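Local structure of putative D-tyrosyl-tRNA(Tyr) deacylase 2 (Leishmania major, 1TC5) at residues 40-48 with 115-126; 60-71 with 186-194. The protein may hydrolyse D-tyrosyl-tRNA(Tyr) to D-tyrosine and free tRNA, as a homodimeric and highly divergent member of the DTD deacylase family. All blocks are in the same frame, centred on the assembly; numbering follows the deposited sequence.

Contact 1: residues 40-48 with 115-126; sequences VYIAFLSDR and QLVAKDVGAALY
The ring of Phe44 lies flat against Leu125: CB of Leu125 stands 3.8 Å from the ring centroid, only 2° off the normal, a CH-pi contact centred on the face. CD1 of Leu125 reaches on to CB and CG of Phe44, while the far rim of the ring runs into the helix backbone, with CE2 of Phe44 3.7 Å from CA of Tyr126. CB of Phe44 meets CG2 of Val117 at 3.7 Å. A chi1 of -59° sets CG of Phe44 anti to the carbonyl carbon and beside the backbone N, which carries the ring to the helix, where Leu125 CB takes its face and Tyr126 CA meets CE2. Further back along the strand, CG2 of Ile42 touches the Tyr126 ring at its edge, 4.0 Å from CD1. Ile42 and Phe44 lie on the face of the mixed sheet against which helix 119-136 packs; the short segment axes pass 9.0 Å apart. The approach to the helix is tied to the strand by an isolated antiparallel bridge: Leu45 and Leu116 form a non-hydrogen-bonded pair, flanked by a nearly straight bond from Val117 N to Phe44 O (3.1 Å, 170°) and a more bent one from Ser46 N to Gln115 O (2.8 Å). Gln115 O also receives a CA-H...O contact from Leu45 CA at 3.1 Å. Ala118 then occupies the N-cap position and the helix begins. Outside the two segments, the Tyr126 hydroxyl is hydrogen-bonded to Gly172 O and its ring meets Phe174; NE2 of Gln115 bonds to Gly103 O. Ile11 of strand 10-18 also packs on Phe44, and Ile53 touches Leu125.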
loop_
_atom_site.group_PDB
_atom_site.type_symbol
_atom_site.label_atom_id
_atom_site.label_comp_id
_atom_site.label_asym_id
_atom_site.label_seq_id
_atom_site.Cartn_x
_atom_site.Cartn_y
_atom_site.Cartn_z
ATOM N N VAL A 40 3.213 7.700 -2.018
ATOM C CA VAL A 40 2.762 8.140 -0.706
ATOM C C VAL A 40 1.248 8.064 -0.692
ATOM O O VAL A 40 0.611 8.707 -1.525
ATOM C CB VAL A 40 3.177 9.621 -0.475
ATOM C CG1 VAL A 40 2.687 10.155 0.860
ATOM C CG2 VAL A 40 4.692 9.797 -0.599
ATOM N N TYR A 41 0.684 7.278 0.221
ATOM C CA TYR A 41 -0.728 7.347 0.586
ATOM C C TYR A 41 -0.887 8.208 1.852
ATOM O O TYR A 41 -0.195 7.998 2.827
ATOM C CB TYR A 41 -1.278 5.955 0.886
ATOM C CG TYR A 41 -1.390 4.942 -0.237
ATOM C CD1 TYR A 41 -1.110 5.256 -1.545
ATOM C CD2 TYR A 41 -1.801 3.626 0.040
ATOM C CE1 TYR A 41 -1.217 4.291 -2.567
ATOM C CE2 TYR A 41 -1.917 2.673 -0.955
ATOM C CZ TYR A 41 -1.629 3.007 -2.269
ATOM O OH TYR A 41 -1.738 2.063 -3.281
ATOM N N ILE A 42 -1.827 9.154 1.856
ATOM C CA ILE A 42 -1.931 10.085 2.958
ATOM C C ILE A 42 -3.367 10.268 3.486
ATOM O O ILE A 42 -4.330 10.379 2.732
ATOM C CB ILE A 42 -1.298 11.465 2.537
ATOM C CG1 ILE A 42 -1.223 12.441 3.711
ATOM C CG2 ILE A 42 -2.015 12.080 1.330
ATOM C CD1 ILE A 42 -0.185 13.544 3.448
ATOM N N ALA A 43 -3.465 10.344 4.801
ATOM C CA ALA A 43 -4.717 10.590 5.501
ATOM C C ALA A 43 -4.435 11.555 6.622
ATOM O O ALA A 43 -3.363 11.514 7.228
ATOM C CB ALA A 43 -5.244 9.322 6.087
ATOM N N PHE A 44 -5.421 12.402 6.891
ATOM C CA PHE A 44 -5.364 13.402 7.916
ATOM C C PHE A 44 -6.415 13.047 8.949
ATOM O O PHE A 44 -7.605 13.037 8.655
ATOM C CB PHE A 44 -5.590 14.821 7.331
ATOM C CG PHE A 44 -4.590 15.193 6.276
ATOM C CD1 PHE A 44 -3.325 15.619 6.625
ATOM C CD2 PHE A 44 -4.910 15.117 4.940
ATOM C CE1 PHE A 44 -2.390 15.942 5.663
ATOM C CE2 PHE A 44 -3.967 15.431 3.970
ATOM C CZ PHE A 44 -2.710 15.835 4.335
ATOM N N LEU A 45 -5.941 12.800 10.173
ATOM C CA LEU A 45 -6.721 12.202 11.243
ATOM C C LEU A 45 -6.829 13.143 12.429
ATOM O O LEU A 45 -5.983 14.023 12.597
ATOM C CB LEU A 45 -6.064 10.901 11.692
ATOM C CG LEU A 45 -5.730 9.969 10.511
ATOM C CD1 LEU A 45 -5.196 8.632 11.037
ATOM C CD2 LEU A 45 -6.931 9.772 9.570
ATOM N N SER A 46 -7.862 12.940 13.247
ATOM C CA SER A 46 -8.190 13.863 14.310
ATOM C C SER A 46 -9.014 13.236 15.447
ATOM O O SER A 46 -9.863 12.366 15.217
ATOM C CB SER A 46 -8.970 15.034 13.712
ATOM O OG SER A 46 -8.988 16.131 14.589
ATOM N N ASP A 47 -8.746 13.691 16.674
ATOM C CA ASP A 47 -9.684 13.516 17.794
ATOM C C ASP A 47 -10.742 14.616 17.694
ATOM O O ASP A 47 -10.545 15.626 17.005
ATOM C CB ASP A 47 -9.007 13.653 19.175
ATOM C CG ASP A 47 -7.667 12.951 19.260
ATOM O OD1 ASP A 47 -7.659 11.718 19.483
ATOM O OD2 ASP A 47 -6.576 13.564 19.136
ATOM N N ARG A 48 -11.850 14.431 18.411
ATOM C CA ARG A 48 -12.845 15.481 18.566
ATOM C C ARG A 48 -12.252 16.744 19.179
ATOM O O ARG A 48 -12.607 17.853 18.776
ATOM N N GLN A 115 -12.287 8.983 12.980
ATOM C CA GLN A 115 -10.980 9.652 13.120
ATOM C C GLN A 115 -10.634 10.540 11.903
ATOM O O GLN A 115 -9.640 11.270 11.947
ATOM C CB GLN A 115 -9.819 8.631 13.244
ATOM C CG GLN A 115 -9.518 7.993 14.595
ATOM C CD GLN A 115 -8.211 7.123 14.559
ATOM O OE1 GLN A 115 -7.403 7.210 15.488
ATOM N NE2 GLN A 115 -8.006 6.306 13.476
ATOM N N LEU A 116 -11.381 10.433 10.801
ATOM C CA LEU A 116 -11.060 11.183 9.588
ATOM C C LEU A 116 -11.492 12.644 9.744
ATOM O O LEU A 116 -12.609 12.938 10.195
ATOM C CB LEU A 116 -11.719 10.566 8.342
ATOM C CG LEU A 116 -11.046 9.350 7.698
ATOM C CD1 LEU A 116 -10.822 8.246 8.731
ATOM C CD2 LEU A 116 -11.863 8.818 6.507
ATOM N N VAL A 117 -10.608 13.566 9.392
ATOM C CA VAL A 117 -10.965 14.995 9.351
ATOM C C VAL A 117 -12.086 15.180 8.351
ATOM O O VAL A 117 -12.240 14.379 7.426
ATOM C CB VAL A 117 -9.758 15.948 8.917
ATOM C CG1 VAL A 117 -8.652 15.964 9.938
ATOM C CG2 VAL A 117 -9.226 15.603 7.533
ATOM N N ALA A 118 -12.872 16.230 8.549
ATOM C CA ALA A 118 -13.924 16.629 7.621
ATOM C C ALA A 118 -13.368 16.834 6.205
ATOM O O ALA A 118 -12.160 17.038 6.013
ATOM C CB ALA A 118 -14.575 17.894 8.125
ATOM N N LYS A 119 -14.260 16.748 5.226
ATOM C CA LYS A 119 -13.911 16.789 3.828
ATOM C C LYS A 119 -13.140 18.053 3.448
ATOM O O LYS A 119 -12.106 17.978 2.814
ATOM C CB LYS A 119 -15.189 16.678 2.989
ATOM C CG LYS A 119 -14.983 16.442 1.503
ATOM C CD LYS A 119 -16.341 16.292 0.794
ATOM C CE LYS A 119 -16.204 15.628 -0.593
ATOM N NZ LYS A 119 -16.819 16.451 -1.709
ATOM N N ASP A 120 -13.651 19.207 3.832
ATOM C CA ASP A 120 -13.069 20.483 3.402
ATOM C C ASP A 120 -11.747 20.783 4.109
ATOM O O ASP A 120 -10.859 21.398 3.547
ATOM C CB ASP A 120 -14.060 21.633 3.635
ATOM C CG ASP A 120 -15.220 21.631 2.620
ATOM O OD1 ASP A 120 -15.255 20.751 1.712
ATOM O OD2 ASP A 120 -16.135 22.480 2.651
ATOM N N VAL A 121 -11.627 20.312 5.339
ATOM C CA VAL A 121 -10.406 20.407 6.105
ATOM C C VAL A 121 -9.332 19.537 5.464
ATOM O O VAL A 121 -8.195 19.961 5.320
ATOM C CB VAL A 121 -10.642 19.939 7.584
ATOM C CG1 VAL A 121 -9.337 19.938 8.370
ATOM C CG2 VAL A 121 -11.669 20.834 8.262
ATOM N N GLY A 122 -9.713 18.317 5.090
ATOM C CA GLY A 122 -8.820 17.377 4.438
ATOM C C GLY A 122 -8.400 17.848 3.051
ATOM O O GLY A 122 -7.260 17.664 2.661
ATOM N N ALA A 123 -9.330 18.435 2.307
ATOM C CA ALA A 123 -9.031 19.006 1.005
ATOM C C ALA A 123 -7.964 20.102 1.122
ATOM O O ALA A 123 -7.035 20.167 0.318
ATOM C CB ALA A 123 -10.326 19.589 0.363
ATOM N N ALA A 124 -8.121 20.964 2.125
ATOM C CA ALA A 124 -7.202 22.082 2.352
ATOM C C ALA A 124 -5.822 21.606 2.777
ATOM O O ALA A 124 -4.817 22.082 2.258
ATOM C CB ALA A 124 -7.759 23.025 3.398
ATOM N N LEU A 125 -5.785 20.667 3.716
ATOM C CA LEU A 125 -4.516 20.108 4.191
ATOM C C LEU A 125 -3.806 19.360 3.059
ATOM O O LEU A 125 -2.590 19.459 2.907
ATOM C CB LEU A 125 -4.731 19.191 5.399
ATOM C CG LEU A 125 -5.194 19.864 6.713
ATOM C CD1 LEU A 125 -5.677 18.834 7.703
ATOM C CD2 LEU A 125 -4.064 20.659 7.325
ATOM N N TYR A 126 -4.577 18.630 2.262
ATOM C CA TYR A 126 -4.024 17.814 1.173
ATOM C C TYR A 126 -3.391 18.701 0.113
ATOM O O TYR A 126 -2.274 18.456 -0.360
ATOM C CB TYR A 126 -5.113 16.987 0.493
ATOM C CG TYR A 126 -4.632 16.236 -0.728
ATOM C CD1 TYR A 126 -3.770 15.146 -0.603
ATOM C CD2 TYR A 126 -5.033 16.605 -1.997
ATOM C CE1 TYR A 126 -3.298 14.462 -1.715
ATOM C CE2 TYR A 126 -4.578 15.916 -3.111
ATOM C CZ TYR A 126 -3.716 14.846 -2.968
ATOM O OH TYR A 126 -3.271 14.143 -4.083
#

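Contact 2: residues 60-71 with 186-194; sequences HAVGVLLHTKIF and GPFTHMFDI
Ile194, the C-terminal residue, leans its side chain on helix 55-67: CG2 sits 3.8 Å from CB of Ala61 and also touches the His60 ring at ND1, while CD1 meets CG1 of Val64 tip to tip at 4.0 Å. Beyond the helix, Ile70 spreads two branches over the strand. Its CG2, anti to the backbone N, lies over one face of the His190 imidazole, toward its rim and 3.5 Å from the His190 centroid, and also over the centre of the Phe71 ring; CD1 comes to the edge of the Phe192 ring, 3.8 Å from CE2. Strand 190-193 is an outer strand of the mixed sheet within the chain, lying antiparallel to strand 10-18. The Gly186-Pro187 peptide before it is trans, and probably corresponds to the Gly-Pro element that is cis in canonical DTD enzymes. Phe71 packs against the 187-190 part of the segment: CE1 lies 3.3 Å from Phe188 O, which is near the plane of the Phe71 ring, and CD1 packs 3.9 Å from CD2 of Phe188. The edge of His190 points toward the face of Phe71 in an offset edge-to-face pair, planes at 88°. A weak, bent bond from His190 ND1 to Phe188 O (2.8 Å) may help to orient the imidazole. Ser101 of the second subunit packs on Phe188 and hydrogen-bonds to Thr189 O.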
loop_
_atom_site.group_PDB
_atom_site.type_symbol
_atom_site.label_atom_id
_atom_site.label_comp_id
_atom_site.label_asym_id
_atom_site.label_seq_id
_atom_site.Cartn_x
_atom_site.Cartn_y
_atom_site.Cartn_z
ATOM N N HIS A 60 6.772 20.258 8.796
ATOM C CA HIS A 60 7.460 19.258 9.598
ATOM C C HIS A 60 7.210 17.881 9.026
ATOM O O HIS A 60 8.110 17.065 8.955
ATOM C CB HIS A 60 7.000 19.268 11.071
ATOM C CG HIS A 60 7.507 18.103 11.870
ATOM N ND1 HIS A 60 6.720 17.019 12.197
ATOM C CD2 HIS A 60 8.734 17.839 12.375
ATOM C CE1 HIS A 60 7.435 16.147 12.883
ATOM N NE2 HIS A 60 8.661 16.622 13.007
ATOM N N ALA A 61 5.972 17.614 8.638
ATOM C CA ALA A 61 5.643 16.304 8.106
ATOM C C ALA A 61 6.318 16.064 6.763
ATOM O O ALA A 61 6.677 14.924 6.449
ATOM C CB ALA A 61 4.141 16.118 7.982
ATOM N N VAL A 62 6.464 17.115 5.971
ATOM C CA VAL A 62 7.126 17.013 4.672
ATOM C C VAL A 62 8.611 16.715 4.933
ATOM O O VAL A 62 9.212 15.926 4.230
ATOM C CB VAL A 62 6.952 18.296 3.823
ATOM C CG1 VAL A 62 7.864 18.271 2.582
ATOM C CG2 VAL A 62 5.522 18.463 3.384
ATOM N N GLY A 63 9.176 17.335 5.960
ATOM C CA GLY A 63 10.555 17.093 6.347
ATOM C C GLY A 63 10.807 15.652 6.731
ATOM O O GLY A 63 11.840 15.084 6.389
ATOM N N VAL A 64 9.857 15.045 7.437
ATOM C CA VAL A 64 9.975 13.630 7.787
ATOM C C VAL A 64 9.964 12.781 6.517
ATOM O O VAL A 64 10.795 11.899 6.339
ATOM C CB VAL A 64 8.838 13.166 8.739
ATOM C CG1 VAL A 64 8.795 11.614 8.869
ATOM C CG2 VAL A 64 8.978 13.828 10.115
ATOM N N LEU A 65 9.027 13.068 5.623
ATOM C CA LEU A 65 8.980 12.396 4.330
ATOM C C LEU A 65 10.277 12.510 3.521
ATOM O O LEU A 65 10.709 11.539 2.925
ATOM C CB LEU A 65 7.814 12.930 3.490
ATOM C CG LEU A 65 7.725 12.380 2.058
ATOM C CD1 LEU A 65 7.464 10.850 2.058
ATOM C CD2 LEU A 65 6.637 13.086 1.296
ATOM N N LEU A 66 10.895 13.689 3.496
ATOM C CA LEU A 66 12.042 13.931 2.619
ATOM C C LEU A 66 13.407 13.717 3.263
ATOM O O LEU A 66 14.345 13.339 2.568
ATOM C CB LEU A 66 11.956 15.340 2.006
ATOM C CG LEU A 66 10.684 15.645 1.220
ATOM C CD1 LEU A 66 10.755 17.082 0.656
ATOM C CD2 LEU A 66 10.412 14.635 0.108
ATOM N N HIS A 67 13.522 13.946 4.576
ATOM C CA HIS A 67 14.813 13.901 5.283
ATOM C C HIS A 67 15.161 12.532 5.842
ATOM O O HIS A 67 16.317 12.244 6.129
ATOM C CB HIS A 67 14.841 14.888 6.477
ATOM C CG HIS A 67 14.620 16.316 6.088
ATOM N ND1 HIS A 67 13.963 17.222 6.897
ATOM C CD2 HIS A 67 14.975 16.996 4.972
ATOM C CE1 HIS A 67 13.905 18.392 6.286
ATOM N NE2 HIS A 67 14.515 18.284 5.118
ATOM N N THR A 68 14.159 11.713 6.080
ATOM C CA THR A 68 14.388 10.398 6.671
ATOM C C THR A 68 14.972 9.460 5.614
ATOM O O THR A 68 14.483 9.416 4.493
ATOM C CB THR A 68 13.056 9.829 7.229
ATOM O OG1 THR A 68 12.439 10.823 8.069
ATOM C CG2 THR A 68 13.291 8.621 8.148
ATOM N N LYS A 69 16.031 8.745 5.980
ATOM C CA LYS A 69 16.613 7.728 5.115
ATOM C C LYS A 69 15.773 6.483 5.271
ATOM O O LYS A 69 15.804 5.852 6.304
ATOM C CB LYS A 69 18.060 7.469 5.493
ATOM C CG LYS A 69 18.958 8.724 5.349
ATOM C CD LYS A 69 20.384 8.470 5.878
ATOM C CE LYS A 69 21.261 9.721 5.813
ATOM N NZ LYS A 69 22.193 9.726 4.651
ATOM N N ILE A 70 14.984 6.164 4.254
ATOM C CA ILE A 70 14.032 5.063 4.336
ATOM C C ILE A 70 14.360 3.976 3.335
ATOM O O ILE A 70 14.565 2.841 3.721
ATOM C CB ILE A 70 12.589 5.583 4.087
ATOM C CG1 ILE A 70 12.239 6.681 5.097
ATOM C CG2 ILE A 70 11.582 4.423 4.186
ATOM C CD1 ILE A 70 11.056 7.567 4.655
ATOM N N PHE A 71 14.405 4.349 2.050
ATOM C CA PHE A 71 14.444 3.391 0.938
ATOM C C PHE A 71 15.844 3.135 0.346
ATOM O O PHE A 71 16.708 4.010 0.340
ATOM C CB PHE A 71 13.467 3.800 -0.177
ATOM C CG PHE A 71 12.025 3.844 0.285
ATOM C CD1 PHE A 71 11.336 2.684 0.538
ATOM C CD2 PHE A 71 11.388 5.061 0.524
ATOM C CE1 PHE A 71 10.010 2.716 1.039
ATOM C CE2 PHE A 71 10.081 5.112 0.984
ATOM C CZ PHE A 71 9.391 3.934 1.262
ATOM N N GLY A 186 10.025 -4.092 -4.907
ATOM C CA GLY A 186 9.921 -4.523 -3.506
ATOM C C GLY A 186 9.429 -3.301 -2.756
ATOM O O GLY A 186 10.208 -2.374 -2.572
ATOM N N PRO A 187 8.127 -3.225 -2.443
ATOM C CA PRO A 187 7.559 -2.013 -1.852
ATOM C C PRO A 187 8.200 -1.563 -0.543
ATOM O O PRO A 187 8.213 -0.356 -0.327
ATOM C CB PRO A 187 6.062 -2.360 -1.655
ATOM C CG PRO A 187 5.793 -3.483 -2.621
ATOM C CD PRO A 187 7.093 -4.243 -2.714
ATOM N N PHE A 188 8.723 -2.467 0.284
ATOM C CA PHE A 188 9.382 -2.082 1.547
ATOM C C PHE A 188 8.529 -1.060 2.304
ATOM O O PHE A 188 8.982 0.011 2.726
ATOM C CB PHE A 188 10.762 -1.530 1.221
ATOM C CG PHE A 188 11.717 -1.444 2.372
ATOM C CD1 PHE A 188 11.645 -2.289 3.473
ATOM C CD2 PHE A 188 12.769 -0.517 2.305
ATOM C CE1 PHE A 188 12.573 -2.195 4.486
ATOM C CE2 PHE A 188 13.690 -0.425 3.298
ATOM C CZ PHE A 188 13.595 -1.269 4.402
ATOM N N THR A 189 7.266 -1.422 2.468
ATOM C CA THR A 189 6.255 -0.482 2.883
ATOM C C THR A 189 6.511 0.020 4.296
ATOM O O THR A 189 6.755 -0.759 5.182
ATOM C CB THR A 189 4.842 -1.153 2.759
ATOM O OG1 THR A 189 4.676 -1.634 1.410
ATOM C CG2 THR A 189 3.736 -0.128 2.962
ATOM N N HIS A 190 6.491 1.339 4.462
ATOM C CA HIS A 190 6.524 1.939 5.783
ATOM C C HIS A 190 5.178 2.617 6.067
ATOM O O HIS A 190 4.448 3.019 5.144
ATOM C CB HIS A 190 7.681 2.917 5.897
ATOM C CG HIS A 190 9.042 2.267 5.908
ATOM N ND1 HIS A 190 9.634 1.742 4.771
ATOM C CD2 HIS A 190 9.925 2.068 6.916
ATOM C CE1 HIS A 190 10.827 1.266 5.081
ATOM N NE2 HIS A 190 11.027 1.449 6.376
ATOM N N MET A 191 4.864 2.699 7.353
ATOM C CA MET A 191 3.681 3.359 7.875
ATOM C C MET A 191 4.114 4.275 9.007
ATOM O O MET A 191 4.575 3.791 10.041
ATOM C CB MET A 191 2.704 2.309 8.391
ATOM C CG MET A 191 1.250 2.808 8.586
ATOM S SD MET A 191 0.971 3.996 9.919
ATOM C CE MET A 191 0.970 2.901 11.369
ATOM N N PHE A 192 4.020 5.597 8.798
ATOM C CA PHE A 192 4.351 6.570 9.837
ATOM C C PHE A 192 3.150 7.383 10.241
ATOM O O PHE A 192 2.426 7.898 9.381
ATOM C CB PHE A 192 5.400 7.552 9.349
ATOM C CG PHE A 192 6.706 6.927 8.949
ATOM C CD1 PHE A 192 7.190 5.766 9.555
ATOM C CD2 PHE A 192 7.484 7.537 7.973
ATOM C CE1 PHE A 192 8.429 5.221 9.166
ATOM C CE2 PHE A 192 8.723 7.003 7.606
ATOM C CZ PHE A 192 9.183 5.841 8.194
ATOM N N ASP A 193 2.941 7.507 11.548
ATOM C CA ASP A 193 2.093 8.556 12.100
ATOM C C ASP A 193 2.946 9.728 12.516
ATOM O O ASP A 193 3.883 9.590 13.308
ATOM C CB ASP A 193 1.275 8.047 13.289
ATOM C CG ASP A 193 0.180 7.137 12.856
ATOM O OD1 ASP A 193 -0.141 7.134 11.660
ATOM O OD2 ASP A 193 -0.413 6.385 13.612
ATOM N N ILE A 194 2.618 10.885 11.974
ATOM C CA ILE A 194 3.403 12.090 12.198
ATOM C C ILE A 194 2.570 13.124 12.960
ATOM O O ILE A 194 1.408 13.420 12.604
ATOM C CB ILE A 194 3.874 12.672 10.861
ATOM C CG1 ILE A 194 4.728 11.658 10.098
ATOM C CG2 ILE A 194 4.668 13.961 11.100
ATOM C CD1 ILE A 194 4.807 11.921 8.585
ATOM O OXT ILE A 194 3.056 13.702 13.940
#

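In the fold
Contacts 1 and 2 lie 18 Å apart between centres and reach the same mixed sheet: strand 37-45 carries one, strand 190-193 the other, with strand 10-18 between them. They touch where Val40 CG2 meets Leu65 CD1 at 4.0 Å, and the helices 55-67 and 119-136 pack together through Val62 on Phe129, Phe132 and Val133. Along the chain their segments alternate. The face of strand 37-45 that carries Tyr41, away from Ile42 and Phe44, turns to the second subunit: Tyr41 of segment 40-48 packs on Thr189, of segment 186-194, of that subunit. In relatives the active site lies at this dimer interface, near the Gly-Pro element, so 186-189 probably borders it here.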